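Local coordinates for integron cassette protein (Vibrio cholerae, PDB 3FY6), which is of unknown function but is encoded by a mobile integron gene cassette and probably has a novel fold, at residues A[85-88]-A[89-92]. Sequence-based numbering, arbitrary orientation.
Sequences WLEW and RKGA
Helix 77-89 gives out as Arg-89 N makes the last well-formed i to i-4 helical bond, to Trp-85 O at 2.7 Å, and Lys-90 N reaches Leu-86 O only weakly. The next residues fold back over the helix end: Ala-92 N returns to Glu-87 O (2.8 Å), while Gly-91 N bonds Trp-88 O from above the carbonyl plane. Together these two bonds define a Schellman motif, with Gly-91 as the C-prime residue at positive phi (76°), and the chain turns here toward helix 95-114. Glu-87 bends at chi2 (-61°), which brings its carboxylate beside Lys-90, whose chain is extended beyond CG; the two run alongside each other, and OE2 of Glu-87 meets NZ of Lys-90 in a salt bridge of 3.3 Å. The other oxygen, OE1, lies against Ala-92 CB, and Phe-121 of the second subunit packs on Glu-87. Arg-89 stretches from CG to NE and leaves the turn, its NE bonded to Lys-33 O and its guanidinium in a cation-pi contact with Tyr-49. A water at the guanidinium edge links Arg-89 NH1, from which it accepts, to Leu-86 O, to which it donates (water O to Leu-86 O 2.7 Å). On the sheet side, Trp-85 and Leu-86 rest on Tyr-49 and Pro-55.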
ATOM      1  N   TRP A  85      -4.629 -17.855  -3.886  1.00 17.90           N
ATOM      2  CA  TRP A  85      -5.212 -18.536  -5.034  1.00 17.95           C
ATOM      3  C   TRP A  85      -4.310 -19.670  -5.507  1.00 26.32           C
ATOM      4  O   TRP A  85      -4.776 -20.795  -5.709  1.00 21.72           O
ATOM      5  CB  TRP A  85      -5.504 -17.551  -6.168  1.00 15.56           C
ATOM      6  CG  TRP A  85      -5.737 -18.200  -7.501  1.00 18.39           C
ATOM      7  CD1 TRP A  85      -6.658 -19.167  -7.794  1.00 26.09           C
ATOM      8  CD2 TRP A  85      -5.050 -17.918  -8.722  1.00 20.24           C
ATOM      9  NE1 TRP A  85      -6.582 -19.507  -9.123  1.00 21.05           N
ATOM     10  CE2 TRP A  85      -5.598 -18.758  -9.714  1.00 20.55           C
ATOM     11  CE3 TRP A  85      -4.025 -17.033  -9.076  1.00 22.37           C
ATOM     12  CZ2 TRP A  85      -5.158 -18.741 -11.035  1.00 17.79           C
ATOM     13  CZ3 TRP A  85      -3.591 -17.012 -10.387  1.00 21.60           C
ATOM     14  CH2 TRP A  85      -4.149 -17.867 -11.350  1.00 24.02           C
ATOM     15  N   LEU A  86      -3.020 -19.378  -5.668  1.00 20.70           N
ATOM     16  CA  LEU A  86      -2.080 -20.386  -6.149  1.00 22.89           C
ATOM     17  C   LEU A  86      -1.984 -21.560  -5.173  1.00 22.67           C
ATOM     18  O   LEU A  86      -1.910 -22.714  -5.584  1.00 24.54           O
ATOM     19  CB  LEU A  86      -0.702 -19.781  -6.406  1.00 23.71           C
ATOM     20  CG  LEU A  86      -0.641 -18.780  -7.565  1.00 25.75           C
ATOM     21  CD1 LEU A  86       0.771 -18.278  -7.751  1.00 28.50           C
ATOM     22  CD2 LEU A  86      -1.151 -19.415  -8.847  1.00 25.81           C
ATOM     23  N   GLU A  87      -1.999 -21.266  -3.879  1.00 18.21           N
ATOM     24  CA  GLU A  87      -1.967 -22.339  -2.891  1.00 26.17           C
ATOM     25  C   GLU A  87      -3.253 -23.178  -2.910  1.00 26.84           C
ATOM     26  O   GLU A  87      -3.208 -24.399  -2.816  1.00 27.89           O
ATOM     27  CB  GLU A  87      -1.688 -21.769  -1.509  1.00 22.22           C
ATOM     28  CG  GLU A  87      -0.272 -21.230  -1.390  1.00 31.49           C
ATOM     29  CD  GLU A  87       0.773 -22.319  -1.607  1.00 39.45           C
ATOM     30  OE1 GLU A  87       0.673 -23.383  -0.957  1.00 41.01           O
ATOM     31  OE2 GLU A  87       1.690 -22.116  -2.431  1.00 43.90           O
ATOM     32  N   TRP A  88      -4.392 -22.517  -3.064  1.00 16.70           N
ATOM     33  CA  TRP A  88      -5.675 -23.205  -3.148  1.00 21.83           C
ATOM     34  C   TRP A  88      -5.724 -24.049  -4.409  1.00 25.77           C
ATOM     35  O   TRP A  88      -6.263 -25.156  -4.422  1.00 23.42           O
ATOM     36  CB  TRP A  88      -6.812 -22.184  -3.173  1.00 22.18           C
ATOM     37  CG  TRP A  88      -8.142 -22.744  -3.562  1.00 21.20           C
ATOM     38  CD1 TRP A  88      -9.084 -23.276  -2.726  1.00 25.38           C
ATOM     39  CD2 TRP A  88      -8.697 -22.806  -4.883  1.00 23.82           C
ATOM     40  NE1 TRP A  88     -10.187 -23.675  -3.448  1.00 24.74           N
ATOM     41  CE2 TRP A  88      -9.977 -23.398  -4.772  1.00 27.31           C
ATOM     42  CE3 TRP A  88      -8.239 -22.422  -6.149  1.00 18.35           C
ATOM     43  CZ2 TRP A  88     -10.800 -23.615  -5.879  1.00 26.57           C
ATOM     44  CZ3 TRP A  88      -9.059 -22.632  -7.246  1.00 20.98           C
ATOM     45  CH2 TRP A  88     -10.324 -23.223  -7.106  1.00 21.67           C
ATOM     46  N   ARG A  89      -5.150 -23.502  -5.469  1.00 22.52           N
ATOM     47  CA  ARG A  89      -5.169 -24.129  -6.775  1.00 32.17           C
ATOM     48  C   ARG A  89      -4.576 -25.537  -6.738  1.00 35.96           C
ATOM     49  O   ARG A  89      -5.141 -26.476  -7.307  1.00 28.57           O
ATOM     50  CB  ARG A  89      -4.388 -23.263  -7.757  1.00 36.63           C
ATOM     51  CG  ARG A  89      -4.546 -23.697  -9.177  1.00 43.25           C
ATOM     52  CD  ARG A  89      -3.675 -22.897 -10.110  1.00 38.70           C
ATOM     53  NE  ARG A  89      -3.627 -23.564 -11.402  1.00 41.56           N
ATOM     54  CZ  ARG A  89      -2.715 -24.470 -11.724  1.00 49.12           C
ATOM     55  NH1 ARG A  89      -1.771 -24.789 -10.850  1.00 45.45           N
ATOM     56  NH2 ARG A  89      -2.742 -25.047 -12.919  1.00 53.85           N
ATOM     57  N   LYS A  90      -3.430 -25.679  -6.076  1.00 37.21           N
ATOM     58  CA  LYS A  90      -2.789 -26.982  -5.971  1.00 40.27           C
ATOM     59  C   LYS A  90      -3.236 -27.762  -4.737  1.00 36.88           C
ATOM     60  O   LYS A  90      -2.616 -28.756  -4.363  1.00 36.66           O
ATOM     61  CB  LYS A  90      -1.266 -26.855  -6.019  1.00 40.37           C
ATOM     62  CG  LYS A  90      -0.660 -25.935  -4.989  1.00 41.23           C
ATOM     63  CD  LYS A  90       0.730 -25.499  -5.443  1.00 43.45           C
ATOM     64  CE  LYS A  90       1.480 -24.778  -4.336  1.00 51.34           C
ATOM     65  NZ  LYS A  90       2.769 -24.196  -4.817  1.00 53.16           N
ATOM     66  N   GLY A  91      -4.321 -27.316  -4.112  1.00 29.66           N
ATOM     67  CA  GLY A  91      -4.907 -28.057  -3.007  1.00 26.82           C
ATOM     68  C   GLY A  91      -4.158 -27.954  -1.688  1.00 30.61           C
ATOM     69  O   GLY A  91      -4.344 -28.786  -0.799  1.00 32.96           O
ATOM     70  N   ALA A  92      -3.312 -26.937  -1.550  1.00 28.72           N
ATOM     71  CA  ALA A  92      -2.658 -26.672  -0.270  1.00 26.60           C
ATOM     72  C   ALA A  92      -3.648 -26.029   0.711  1.00 25.07           C
ATOM     73  O   ALA A  92      -3.440 -26.049   1.922  1.00 27.03           O
ATOM     74  CB  ALA A  92      -1.435 -25.792  -0.466  1.00 33.17           C
TER
HETATM   75  O   HOH W   1      -1.002 -23.208  -8.064  1.00 30.37           O